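Local coordinates for protein putative NADPH:quinone reductase (PDB 3GMS) that is of uncertain function but, as a putative NADPH:quinone reductase of the zinc-binding dehydrogenase family, probably uses NADPH to reduce quinone-like substrates, at residues S47-I52 and A312-V317; R89-R94 and A123-N128; L130-T135 and A162-I167; Y192-S197 and M206-G211; A199-T204 and A230-P235. One frame throughout, in Å; residues are numbered along the deposited sequence.

Contacts 1, 2 and 3 are buried, while contacts 4 and 5 are partly buried and lie about 26 Å (contact centres) from the centre of the chain. Contact 2 and contact 3 share helix 127-139. Contact 2 packs the residues just before that helix on strand 89-92 and the turn after it, and contact 3 packs the helix itself on helix 156-168. Contacts 4 and 5 both use helix 201-208, at the edge of the parallel sheet, and their centres are about 7 Å apart. Contacts 1 and 3 are purely aliphatic or aliphatic-to-ring packing. In contacts 2 and 4 a leucine methyl lies over a tyrosine face. In contact 5 a tyrosine edge meets a carbonyl oxygen instead.

Contact 1 of 5, residues S47-I52 and A312-V317; sequences SDLIPI and AAVDVV
Leu-49 and Val-314 meet end to end through their methyl groups, and Leu-49 carries its whole side of the contact. Its CB leaves the short helix 46-49 in the direction of helix 310-318. The next carbon, CG, is anti to the carbonyl carbon (chi1 -53°), and CD1 continues the chain in the extended direction (chi2 -178°). Both methyls meet the other helix. CD1 comes 4.1 Å from CG1 of Val-314. The same CD1 reaches 4.4 Å from CG1 of Val-317, one turn further along. CD2 touches both branches of the valine: it is 4.1 Å from Val-314 CG1 and 4.2 Å from Val-314 CG2. The two methyls of Leu-49 thus straddle Val-314 CG1 at equal distance.

Val-314 also leans on Pro-16 of helix 16-19, while Val-317 touches Ile-44 and Val-327. Ala-313 faces strands 301-306 and 326-330. Helix 310-318 therefore lies between those strands and Leu-49. In sequence the two segments are far apart, and the contact joins the region of the GroES-like domain to the C-terminal part of the chain.

Every touching atom here is a methyl carbon, and all the distances are ordinary or slightly long. The contact rests on dispersion and the exclusion of water, and it imposes no directional bond on either helix.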
# COMPACT_ATOMS: atom_id res chain seq x y z
N SER A 47 3.10 0.73 6.31
CA SER A 47 3.09 2.14 5.96
C SER A 47 2.21 3.03 6.87
O SER A 47 2.36 4.26 6.89
CB SER A 47 2.66 2.34 4.48
OG SER A 47 1.38 1.76 4.28
N ASP A 48 1.31 2.42 7.63
CA ASP A 48 0.54 3.17 8.64
C ASP A 48 1.45 3.49 9.84
O ASP A 48 1.18 4.43 10.59
CB ASP A 48 -0.62 2.36 9.22
CG ASP A 48 -1.70 2.06 8.22
OD1 ASP A 48 -2.07 3.00 7.48
OD2 ASP A 48 -2.22 0.92 8.22
N LEU A 49 2.46 2.67 10.07
CA LEU A 49 3.34 2.89 11.24
C LEU A 49 4.42 3.94 11.06
O LEU A 49 4.86 4.58 12.04
CB LEU A 49 3.98 1.58 11.68
CG LEU A 49 3.03 0.42 11.94
CD1 LEU A 49 3.83 -0.79 12.43
CD2 LEU A 49 1.95 0.84 12.93
N ILE A 50 4.91 4.10 9.84
CA ILE A 50 5.96 5.07 9.54
C ILE A 50 5.65 6.49 10.06
O ILE A 50 6.51 7.12 10.71
CB ILE A 50 6.31 5.06 8.01
CG1 ILE A 50 6.85 3.68 7.61
CG2 ILE A 50 7.33 6.18 7.67
CD1 ILE A 50 7.20 3.55 6.12
N PRO A 51 4.43 7.02 9.82
CA PRO A 51 4.21 8.37 10.35
C PRO A 51 4.28 8.46 11.88
O PRO A 51 4.61 9.54 12.41
CB PRO A 51 2.78 8.73 9.91
CG PRO A 51 2.34 7.63 8.96
CD PRO A 51 3.40 6.60 8.85
N ILE A 52 3.95 7.37 12.58
CA ILE A 52 3.94 7.39 14.02
C ILE A 52 5.36 7.65 14.50
O ILE A 52 5.55 8.35 15.47
CB ILE A 52 3.41 6.07 14.63
CG1 ILE A 52 2.00 5.77 14.08
CG2 ILE A 52 3.37 6.17 16.16
CD1 ILE A 52 1.48 4.37 14.45
N ALA A 312 -1.25 -4.55 21.09
CA ALA A 312 -0.92 -5.99 20.89
C ALA A 312 -0.82 -6.27 19.40
O ALA A 312 0.06 -6.98 18.93
CB ALA A 312 -1.96 -6.89 21.55
N ALA A 313 -1.75 -5.70 18.65
CA ALA A 313 -1.79 -5.91 17.20
C ALA A 313 -0.53 -5.40 16.52
O ALA A 313 0.05 -6.05 15.65
CB ALA A 313 -3.07 -5.27 16.61
N VAL A 314 -0.10 -4.20 16.92
CA VAL A 314 1.06 -3.60 16.31
C VAL A 314 2.30 -4.42 16.61
O VAL A 314 3.10 -4.64 15.71
CB VAL A 314 1.19 -2.08 16.67
CG1 VAL A 314 2.53 -1.55 16.21
CG2 VAL A 314 0.06 -1.31 15.97
N ASP A 315 2.41 -4.93 17.84
CA ASP A 315 3.53 -5.80 18.20
C ASP A 315 3.65 -7.03 17.29
O ASP A 315 4.75 -7.42 16.89
CB ASP A 315 3.41 -6.19 19.68
CG ASP A 315 4.47 -7.20 20.09
OD1 ASP A 315 5.66 -6.81 20.18
OD2 ASP A 315 4.10 -8.37 20.32
N VAL A 316 2.51 -7.63 16.93
CA VAL A 316 2.50 -8.76 16.00
C VAL A 316 3.05 -8.31 14.64
O VAL A 316 3.91 -8.99 14.04
CB VAL A 316 1.07 -9.36 15.88
CG1 VAL A 316 0.99 -10.43 14.76
CG2 VAL A 316 0.63 -9.97 17.23
N VAL A 317 2.57 -7.17 14.15
CA VAL A 317 3.02 -6.65 12.85
C VAL A 317 4.52 -6.37 12.82
O VAL A 317 5.18 -6.66 11.84
CB VAL A 317 2.22 -5.39 12.43
CG1 VAL A 317 2.75 -4.82 11.11
CG2 VAL A 317 0.76 -5.78 12.26

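Contact 2 of 5, residues R89-R94 and A123-N128; sequences RVLPLR and AQMYIN
Leu-93 lies over one face of Tyr-126, and this is the tight part of the contact. CD1 of Leu-93 sits 3.6 Å from CG of the tyrosine. It is 3.9 Å from the ring centroid and 24° off the ring normal, which makes a CH-pi contact. The second methyl, Leu-93 CD2, reaches the rim at Tyr-126 CD2, 3.7 Å away. The leucine and the tyrosine run antiparallel, side by side. On the other face of the ring stands CD1 of Ile-127. The ring is sandwiched between two aliphatic groups, which would limit its turning.

Next to this pair, Leu-91 CD1 touches CB of Met-125 at 3.8 Å, the two side chains roughly perpendicular. Beyond CB, Met-125 bends at chi2 (75°) and chi3 (61°), and the sulfur is carried off from Leu-91.

The looser side is at Arg-94, which is partly exposed. Its CG is 3.9 Å from Tyr-126 OH, in simple van der Waals contact. The hydroxyl itself is hydrogen-bonded to ND2 of Asn-272. The guanidinium group turns to Phe-109 and Trp-280 in cation-pi contacts.

Strand 89-92 pairs with strands 71-77 and 110-112 on either side, and Pro-92 then forms an inverse gamma turn. The opposing residues, 123-126, lead into helix 127-139. Helix 277-292 packs on both partners: Phe-284 touches Leu-93 and Met-125.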
# COMPACT_ATOMS: atom_id res chain seq x y z
N ARG A 89 -21.79 0.45 2.09
CA ARG A 89 -20.41 0.09 2.49
C ARG A 89 -19.43 0.80 1.55
O ARG A 89 -19.56 0.73 0.33
CB ARG A 89 -20.17 -1.44 2.40
CG ARG A 89 -19.78 -2.07 3.75
CD ARG A 89 -19.35 -3.57 3.72
NE ARG A 89 -19.77 -4.18 2.49
CZ ARG A 89 -19.01 -4.99 1.77
NH1 ARG A 89 -19.47 -5.42 0.62
NH2 ARG A 89 -17.79 -5.32 2.18
N VAL A 90 -18.45 1.47 2.14
CA VAL A 90 -17.55 2.37 1.43
C VAL A 90 -16.14 2.34 2.02
O VAL A 90 -15.98 2.00 3.20
CB VAL A 90 -18.03 3.86 1.49
CG1 VAL A 90 -19.47 4.00 0.95
CG2 VAL A 90 -17.91 4.45 2.86
N LEU A 91 -15.16 2.73 1.22
CA LEU A 91 -13.84 3.10 1.79
C LEU A 91 -13.80 4.62 2.00
O LEU A 91 -13.87 5.37 1.02
CB LEU A 91 -12.69 2.69 0.86
CG LEU A 91 -12.78 1.29 0.24
CD1 LEU A 91 -11.58 1.08 -0.73
CD2 LEU A 91 -12.90 0.16 1.28
N PRO A 92 -13.72 5.07 3.26
CA PRO A 92 -13.68 6.54 3.42
C PRO A 92 -12.23 7.10 3.39
O PRO A 92 -11.60 7.27 4.45
CB PRO A 92 -14.34 6.74 4.76
CG PRO A 92 -13.98 5.49 5.57
CD PRO A 92 -13.86 4.37 4.56
N LEU A 93 -11.70 7.33 2.20
CA LEU A 93 -10.25 7.55 2.05
C LEU A 93 -9.94 9.04 1.95
O LEU A 93 -10.85 9.84 1.75
CB LEU A 93 -9.74 6.78 0.83
CG LEU A 93 -10.11 5.29 0.77
CD1 LEU A 93 -9.62 4.62 -0.53
CD2 LEU A 93 -9.52 4.54 2.00
N ARG A 94 -8.67 9.39 2.15
CA ARG A 94 -8.15 10.77 1.98
C ARG A 94 -8.85 11.78 2.86
O ARG A 94 -9.07 12.95 2.46
CB ARG A 94 -8.24 11.19 0.49
CG ARG A 94 -7.50 10.25 -0.43
CD ARG A 94 -7.62 10.56 -1.93
NE ARG A 94 -7.21 11.93 -2.28
CZ ARG A 94 -7.22 12.39 -3.52
NH1 ARG A 94 -7.55 11.57 -4.52
NH2 ARG A 94 -6.90 13.66 -3.77
N ALA A 123 -10.97 -3.91 2.76
CA ALA A 123 -10.10 -3.16 3.65
C ALA A 123 -8.64 -3.08 3.14
O ALA A 123 -7.80 -2.40 3.76
CB ALA A 123 -10.16 -3.80 5.06
N GLN A 124 -8.33 -3.82 2.08
CA GLN A 124 -6.98 -3.89 1.51
C GLN A 124 -6.90 -3.29 0.12
O GLN A 124 -5.84 -3.38 -0.56
CB GLN A 124 -6.47 -5.34 1.49
CG GLN A 124 -6.29 -5.99 2.85
CD GLN A 124 -5.86 -7.43 2.65
OE1 GLN A 124 -4.71 -7.68 2.34
NE2 GLN A 124 -6.80 -8.35 2.73
N MET A 125 -7.98 -2.62 -0.31
CA MET A 125 -8.13 -2.19 -1.70
C MET A 125 -7.27 -0.98 -2.13
O MET A 125 -7.02 -0.79 -3.31
CB MET A 125 -9.61 -1.90 -2.01
CG MET A 125 -10.01 -1.66 -3.51
SD MET A 125 -10.05 -3.19 -4.52
CE MET A 125 -11.30 -4.08 -3.67
N TYR A 126 -6.84 -0.18 -1.16
CA TYR A 126 -6.26 1.13 -1.46
C TYR A 126 -4.75 1.11 -1.61
O TYR A 126 -4.24 1.15 -2.70
CB TYR A 126 -6.69 2.12 -0.38
CG TYR A 126 -6.15 3.55 -0.47
CD1 TYR A 126 -5.79 4.15 -1.71
CD2 TYR A 126 -6.07 4.31 0.69
CE1 TYR A 126 -5.33 5.47 -1.74
CE2 TYR A 126 -5.62 5.63 0.68
CZ TYR A 126 -5.25 6.20 -0.55
OH TYR A 126 -4.80 7.50 -0.57
N ILE A 127 -4.01 1.01 -0.52
CA ILE A 127 -2.62 1.38 -0.59
C ILE A 127 -1.76 0.52 -1.53
O ILE A 127 -1.12 1.05 -2.42
CB ILE A 127 -1.98 1.42 0.86
CG1 ILE A 127 -2.63 2.56 1.68
CG2 ILE A 127 -0.49 1.68 0.77
CD1 ILE A 127 -2.33 3.95 1.16
N ASN A 128 -1.73 -0.79 -1.29
CA ASN A 128 -0.94 -1.68 -2.13
C ASN A 128 -1.47 -1.85 -3.58
O ASN A 128 -0.64 -1.75 -4.52
CB ASN A 128 -0.68 -3.01 -1.41
CG ASN A 128 0.16 -2.81 -0.18
OD1 ASN A 128 1.11 -2.03 -0.23
ND2 ASN A 128 -0.21 -3.43 0.94

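Contact 3 of 5, residues L130-T135 and A162-I167; sequences LTAWVT and AQLSQI
Leu-164 points its forked end at Ala-132 and Trp-133 of helix 127-139, one methyl to each. CD1 takes the small residue: it lies 3.6 Å from CB of Ala-132. It is equally near the backbone, 3.6 Å from Ala-132 C, which brings it close to the helix surface. CD2 takes the large residue and meets the six-membered ring of Trp-133 at its edge, in the ring plane. It is 3.7 Å from Trp-133 CE3 and 4.0 Å from CZ3. With CG anti to the backbone N (chi1 178°) and chi2 at -105°, the far end of the indole lies nearer to Leu-164 than the start of the side chain does.

Helix 156-168 is the first connecting helix of the Rossmann fold, joining parallel strands 147-150 and 171-176. Helix 127-139 comes before that sheet in the chain and packs here on helix 156-168. Phe-161 and Ile-157, on the same helix as Leu-164, also cover Ala-132.

Trp-133 also meets the ring of His-286, the planes at about 45°. Within helix 127-139, Thr-135 OG1 bonds to Thr-131 O at 2.7 Å. That oxygen also accepts from Thr-135 N, and the two donors come from opposite faces of its plane.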
# COMPACT_ATOMS: atom_id res chain seq x y z
N LEU A 130 -3.57 0.18 -5.40
CA LEU A 130 -3.42 1.41 -6.16
C LEU A 130 -1.95 1.76 -6.53
O LEU A 130 -1.69 2.15 -7.66
CB LEU A 130 -4.11 2.57 -5.47
CG LEU A 130 -4.35 3.82 -6.28
CD1 LEU A 130 -5.24 3.59 -7.51
CD2 LEU A 130 -4.98 4.84 -5.33
N THR A 131 -1.03 1.57 -5.59
CA THR A 131 0.40 1.75 -5.85
C THR A 131 0.91 0.81 -6.94
O THR A 131 1.61 1.25 -7.90
CB THR A 131 1.25 1.62 -4.56
OG1 THR A 131 0.85 2.64 -3.63
CG2 THR A 131 2.75 1.82 -4.87
N ALA A 132 0.56 -0.47 -6.83
CA ALA A 132 1.01 -1.45 -7.81
C ALA A 132 0.41 -1.11 -9.21
O ALA A 132 1.14 -1.10 -10.20
CB ALA A 132 0.65 -2.90 -7.37
N TRP A 133 -0.88 -0.80 -9.26
CA TRP A 133 -1.58 -0.51 -10.52
C TRP A 133 -1.05 0.74 -11.22
O TRP A 133 -0.80 0.73 -12.45
CB TRP A 133 -3.07 -0.31 -10.29
CG TRP A 133 -3.81 0.05 -11.57
CD1 TRP A 133 -4.28 1.28 -11.93
CD2 TRP A 133 -4.16 -0.83 -12.64
NE1 TRP A 133 -4.93 1.22 -13.15
CE2 TRP A 133 -4.85 -0.07 -13.61
CE3 TRP A 133 -3.98 -2.20 -12.86
CZ2 TRP A 133 -5.35 -0.63 -14.81
CZ3 TRP A 133 -4.49 -2.77 -14.04
CH2 TRP A 133 -5.16 -1.97 -15.00
N VAL A 134 -0.95 1.82 -10.45
CA VAL A 134 -0.44 3.09 -10.97
C VAL A 134 1.03 3.02 -11.46
O VAL A 134 1.32 3.46 -12.57
CB VAL A 134 -0.74 4.27 -10.02
CG1 VAL A 134 -0.08 5.55 -10.52
CG2 VAL A 134 -2.25 4.51 -9.93
N THR A 135 1.92 2.47 -10.64
CA THR A 135 3.34 2.35 -11.03
C THR A 135 3.46 1.52 -12.32
O THR A 135 4.17 1.93 -13.26
CB THR A 135 4.26 1.80 -9.88
OG1 THR A 135 3.73 0.55 -9.41
CG2 THR A 135 4.33 2.81 -8.66
N ALA A 162 3.16 -9.61 -8.91
CA ALA A 162 3.16 -10.95 -9.55
C ALA A 162 1.88 -11.16 -10.32
O ALA A 162 1.89 -11.58 -11.48
CB ALA A 162 3.37 -12.05 -8.52
N GLN A 163 0.74 -10.83 -9.70
CA GLN A 163 -0.52 -10.95 -10.41
C GLN A 163 -0.67 -9.96 -11.56
O GLN A 163 -1.19 -10.32 -12.63
CB GLN A 163 -1.69 -10.79 -9.42
CG GLN A 163 -1.72 -11.91 -8.37
CD GLN A 163 -2.73 -11.59 -7.27
OE1 GLN A 163 -3.92 -11.77 -7.47
NE2 GLN A 163 -2.25 -11.12 -6.11
N LEU A 164 -0.30 -8.70 -11.34
CA LEU A 164 -0.34 -7.72 -12.42
C LEU A 164 0.52 -8.12 -13.65
O LEU A 164 0.17 -7.78 -14.79
CB LEU A 164 0.07 -6.34 -11.92
CG LEU A 164 -1.02 -5.68 -11.06
CD1 LEU A 164 -0.42 -4.43 -10.41
CD2 LEU A 164 -2.26 -5.31 -11.87
N SER A 165 1.60 -8.85 -13.42
CA SER A 165 2.39 -9.30 -14.59
C SER A 165 1.54 -10.17 -15.55
O SER A 165 1.70 -10.11 -16.77
CB SER A 165 3.67 -10.00 -14.16
OG SER A 165 3.45 -11.32 -13.68
N GLN A 166 0.63 -10.98 -14.99
CA GLN A 166 -0.26 -11.83 -15.77
C GLN A 166 -1.33 -11.01 -16.39
O GLN A 166 -1.58 -11.16 -17.59
CB GLN A 166 -0.86 -12.95 -14.91
CG GLN A 166 0.25 -13.80 -14.29
CD GLN A 166 1.13 -14.48 -15.36
OE1 GLN A 166 0.64 -14.97 -16.37
NE2 GLN A 166 2.43 -14.52 -15.12
N ILE A 167 -1.93 -10.10 -15.61
CA ILE A 167 -2.99 -9.21 -16.12
C ILE A 167 -2.50 -8.29 -17.25
O ILE A 167 -3.20 -8.09 -18.28
CB ILE A 167 -3.61 -8.34 -14.97
CG1 ILE A 167 -4.36 -9.23 -13.96
CG2 ILE A 167 -4.58 -7.30 -15.54
CD1 ILE A 167 -4.58 -8.56 -12.57

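Contact 4 of 5, residues Y192-S197 and M206-G211; sequences YVIDTS and MELTNG
Asp-195 OD1 is gripped twice by Ser-197, at the end of strand 192-195. Ser-197 OG donates to it at 2.6 Å, on the syn side and 26° out of the carboxylate plane. Ser-197 N donates at 3.0 Å from above the plane, on the same face. The backbone bond makes an Asx turn where the strand ends.

The contact with the helix is made by apolar groups on this strand. Leu-208 lays its two methyls over one face of Tyr-192. CD2 is 4.0 Å from the ring centroid and 19° off the normal, a CH-pi contact. CD1 is 3.7 Å from Tyr-192 CD2. It also touches Ile-194 CD1 at 4.1 Å, so this one methyl bridges two strand residues that face the helix.

Just beyond Leu-208, a Schellman motif ends the helix: Gly-211 N bonds to Met-206 O, and Asn-210 N to Glu-207 O. Asn-210, with positive phi, is its C-prime residue.

Strand 192-195 is an outermost strand of the parallel Rossmann sheet, bonded to strand 171-176. Helix 201-208 covers the face bearing Ile-194, while helix 182-188 touches Val-193 on the other face.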
# COMPACT_ATOMS: atom_id res chain seq x y z
N TYR A 192 10.22 -15.53 -12.36
CA TYR A 192 11.39 -16.04 -11.68
C TYR A 192 11.48 -15.37 -10.31
O TYR A 192 11.03 -14.22 -10.14
CB TYR A 192 12.65 -15.69 -12.49
CG TYR A 192 13.85 -16.53 -12.11
CD1 TYR A 192 14.09 -17.76 -12.74
CD2 TYR A 192 14.74 -16.11 -11.11
CE1 TYR A 192 15.20 -18.54 -12.39
CE2 TYR A 192 15.86 -16.88 -10.75
CZ TYR A 192 16.07 -18.09 -11.40
OH TYR A 192 17.17 -18.84 -11.04
N VAL A 193 12.07 -16.04 -9.35
CA VAL A 193 12.28 -15.46 -8.05
C VAL A 193 13.74 -15.55 -7.75
O VAL A 193 14.31 -16.64 -7.70
CB VAL A 193 11.42 -16.13 -6.93
CG1 VAL A 193 11.76 -15.56 -5.55
CG2 VAL A 193 9.94 -16.01 -7.25
N ILE A 194 14.36 -14.39 -7.58
CA ILE A 194 15.75 -14.33 -7.12
C ILE A 194 15.84 -14.18 -5.61
O ILE A 194 15.52 -13.12 -5.03
CB ILE A 194 16.57 -13.19 -7.81
CG1 ILE A 194 16.38 -13.22 -9.34
CG2 ILE A 194 18.03 -13.24 -7.35
CD1 ILE A 194 17.19 -12.11 -10.11
N ASP A 195 16.31 -15.25 -4.98
CA ASP A 195 16.46 -15.26 -3.54
C ASP A 195 17.89 -14.87 -3.27
O ASP A 195 18.81 -15.65 -3.55
CB ASP A 195 16.14 -16.67 -3.00
CG ASP A 195 16.46 -16.85 -1.52
OD1 ASP A 195 16.99 -15.94 -0.85
OD2 ASP A 195 16.16 -17.95 -1.01
N THR A 196 18.07 -13.64 -2.78
CA THR A 196 19.40 -13.06 -2.61
C THR A 196 20.19 -13.61 -1.42
O THR A 196 21.35 -13.27 -1.26
CB THR A 196 19.38 -11.50 -2.57
OG1 THR A 196 18.54 -11.04 -1.52
CG2 THR A 196 18.91 -10.91 -3.90
N SER A 197 19.58 -14.45 -0.58
CA SER A 197 20.38 -15.18 0.41
C SER A 197 21.09 -16.35 -0.27
O SER A 197 22.01 -16.93 0.29
CB SER A 197 19.54 -15.65 1.60
OG SER A 197 18.55 -16.56 1.19
N MET A 206 21.24 -10.61 -15.30
CA MET A 206 22.04 -10.64 -16.55
C MET A 206 21.81 -11.98 -17.30
O MET A 206 21.52 -11.99 -18.49
CB MET A 206 23.52 -10.26 -16.29
CG MET A 206 23.74 -8.74 -15.98
SD MET A 206 23.25 -7.63 -17.31
CE MET A 206 24.69 -7.98 -18.34
N GLU A 207 21.84 -13.09 -16.57
CA GLU A 207 21.50 -14.39 -17.20
C GLU A 207 20.07 -14.41 -17.73
O GLU A 207 19.82 -14.81 -18.88
CB GLU A 207 21.81 -15.57 -16.26
CG GLU A 207 21.47 -16.94 -16.87
CD GLU A 207 22.21 -18.09 -16.18
OE1 GLU A 207 22.91 -17.82 -15.18
OE2 GLU A 207 22.09 -19.26 -16.63
N LEU A 208 19.11 -13.90 -16.93
CA LEU A 208 17.72 -14.01 -17.29
C LEU A 208 17.36 -13.12 -18.45
O LEU A 208 16.36 -13.38 -19.15
CB LEU A 208 16.81 -13.68 -16.09
CG LEU A 208 16.89 -14.65 -14.92
CD1 LEU A 208 16.30 -14.00 -13.65
CD2 LEU A 208 16.23 -16.02 -15.26
N THR A 209 18.15 -12.06 -18.65
CA THR A 209 17.89 -11.11 -19.72
C THR A 209 18.89 -11.20 -20.88
O THR A 209 18.93 -10.31 -21.73
CB THR A 209 17.83 -9.63 -19.22
OG1 THR A 209 19.06 -9.29 -18.55
CG2 THR A 209 16.68 -9.48 -18.25
N ASN A 210 19.69 -12.28 -20.91
CA ASN A 210 20.65 -12.47 -22.02
C ASN A 210 21.61 -11.27 -22.16
O ASN A 210 21.91 -10.81 -23.29
CB ASN A 210 19.90 -12.68 -23.35
CG ASN A 210 19.01 -13.92 -23.34
OD1 ASN A 210 19.44 -15.00 -22.93
ND2 ASN A 210 17.76 -13.76 -23.77
N GLY A 211 22.07 -10.77 -21.02
CA GLY A 211 23.02 -9.68 -20.98
C GLY A 211 22.51 -8.29 -21.29
O GLY A 211 23.30 -7.36 -21.39

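Contact 5 of 5, residues A199-T204 and A230-P235; sequences APLYET and AFSLRP
The ring of Tyr-202 meets Phe-231 at its edge: the backbone oxygen of Phe-231 lies near the ring plane, 3.3 Å from CE1 and 3.6 Å from CD1. The partly positive ring hydrogens would favour an oxygen in this place. Tyr-202 swings its ring out from the helix with chi1 at 177°, and the far end comes nearer to Phe-231. The phenyl group of Phe-231 turns elsewhere, to Lys-258 and Ala-259.

Ser-232 lies against the helix backbone. Its OG is 3.6 Å from Tyr-202 CA and 3.7 Å from CD1, and reaches the ring obliquely. This hydroxyl is hydrogen-bonded to Glu-228 O. Leu-201 CG adds a looser touch on the same OG at 4.2 Å.

The two helices belong to the Rossmann domain. Helix 201-208 leads from edge strand 192-195 to strand 214-219, and helix 223-231 links that strand to strand 237-241. The contact brings the start of the first helix to the end of the second.

At that start, Pro-200 is at the N-cap position, and Pro-200 O accepts from Thr-204 OG1 at 2.8 Å as well as from Thr-204 N. Tyr-202 N is also hydrogen-bonded to Glu-228 OE1 of helix 223-231.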
# COMPACT_ATOMS: atom_id res chain seq x y z
N ALA A 199 21.31 -16.48 -4.27
CA ALA A 199 21.73 -16.15 -5.63
C ALA A 199 22.16 -14.68 -5.76
O ALA A 199 21.58 -13.82 -5.08
CB ALA A 199 20.61 -16.47 -6.61
N PRO A 200 23.16 -14.37 -6.61
CA PRO A 200 23.60 -12.97 -6.77
C PRO A 200 22.61 -12.17 -7.61
O PRO A 200 22.20 -12.62 -8.67
CB PRO A 200 24.96 -13.08 -7.48
CG PRO A 200 24.99 -14.43 -8.11
CD PRO A 200 24.03 -15.32 -7.34
N LEU A 201 22.22 -10.97 -7.16
CA LEU A 201 21.19 -10.24 -7.90
C LEU A 201 21.61 -9.85 -9.32
O LEU A 201 20.98 -10.28 -10.29
CB LEU A 201 20.68 -9.00 -7.11
CG LEU A 201 19.74 -8.03 -7.86
CD1 LEU A 201 18.50 -8.74 -8.43
CD2 LEU A 201 19.33 -6.90 -6.90
N TYR A 202 22.66 -9.04 -9.44
CA TYR A 202 23.09 -8.54 -10.77
C TYR A 202 23.34 -9.67 -11.79
O TYR A 202 22.78 -9.69 -12.88
CB TYR A 202 24.33 -7.65 -10.63
CG TYR A 202 24.86 -7.15 -11.97
CD1 TYR A 202 24.26 -6.08 -12.63
CD2 TYR A 202 25.95 -7.78 -12.59
CE1 TYR A 202 24.72 -5.63 -13.86
CE2 TYR A 202 26.42 -7.33 -13.81
CZ TYR A 202 25.81 -6.26 -14.45
OH TYR A 202 26.26 -5.81 -15.68
N GLU A 203 24.16 -10.64 -11.41
CA GLU A 203 24.50 -11.70 -12.37
C GLU A 203 23.29 -12.53 -12.83
O GLU A 203 23.22 -12.93 -13.99
CB GLU A 203 25.63 -12.59 -11.80
CG GLU A 203 27.04 -11.93 -11.88
CD GLU A 203 27.56 -11.68 -13.33
OE1 GLU A 203 28.19 -10.61 -13.57
OE2 GLU A 203 27.35 -12.54 -14.24
N THR A 204 22.32 -12.77 -11.93
CA THR A 204 21.16 -13.58 -12.30
C THR A 204 20.27 -12.82 -13.25
O THR A 204 19.76 -13.39 -14.22
CB THR A 204 20.35 -14.10 -11.08
OG1 THR A 204 21.24 -14.74 -10.14
CG2 THR A 204 19.30 -15.07 -11.53
N ALA A 230 19.16 -1.00 -9.53
CA ALA A 230 19.24 -0.01 -10.61
C ALA A 230 20.28 -0.46 -11.64
O ALA A 230 20.07 -0.37 -12.83
CB ALA A 230 19.63 1.35 -10.04
N PHE A 231 21.41 -0.94 -11.16
CA PHE A 231 22.44 -1.40 -12.08
C PHE A 231 22.08 -2.65 -12.88
O PHE A 231 22.79 -3.01 -13.85
CB PHE A 231 23.75 -1.59 -11.33
CG PHE A 231 24.56 -0.32 -11.21
CD1 PHE A 231 24.21 0.66 -10.28
CD2 PHE A 231 25.67 -0.11 -12.04
CE1 PHE A 231 24.96 1.85 -10.15
CE2 PHE A 231 26.43 1.08 -11.93
CZ PHE A 231 26.08 2.06 -10.99
N SER A 232 21.00 -3.33 -12.51
CA SER A 232 20.55 -4.48 -13.29
C SER A 232 19.61 -4.08 -14.42
O SER A 232 19.05 -4.93 -15.12
CB SER A 232 19.92 -5.55 -12.40
OG SER A 232 20.77 -5.90 -11.33
N LEU A 233 19.41 -2.79 -14.61
CA LEU A 233 18.60 -2.32 -15.75
C LEU A 233 19.42 -2.00 -16.98
O LEU A 233 20.57 -1.59 -16.86
CB LEU A 233 17.85 -1.04 -15.37
CG LEU A 233 16.98 -1.27 -14.15
CD1 LEU A 233 16.39 0.08 -13.73
CD2 LEU A 233 15.91 -2.27 -14.49
N ARG A 234 18.79 -2.12 -18.14
CA ARG A 234 19.38 -1.67 -19.39
C ARG A 234 19.60 -0.15 -19.33
O ARG A 234 18.93 0.55 -18.55
CB ARG A 234 18.49 -2.05 -20.57
CG ARG A 234 17.11 -1.36 -20.64
CD ARG A 234 16.38 -1.79 -21.88
NE ARG A 234 15.00 -1.29 -21.93
CZ ARG A 234 14.64 -0.03 -22.17
NH1 ARG A 234 15.55 0.92 -22.36
NH2 ARG A 234 13.34 0.29 -22.19
N PRO A 235 20.57 0.36 -20.13
CA PRO A 235 20.68 1.81 -20.29
C PRO A 235 19.35 2.36 -20.73
O PRO A 235 18.67 1.75 -21.55
CB PRO A 235 21.70 1.97 -21.44
CG PRO A 235 22.47 0.70 -21.46
CD PRO A 235 21.61 -0.37 -20.88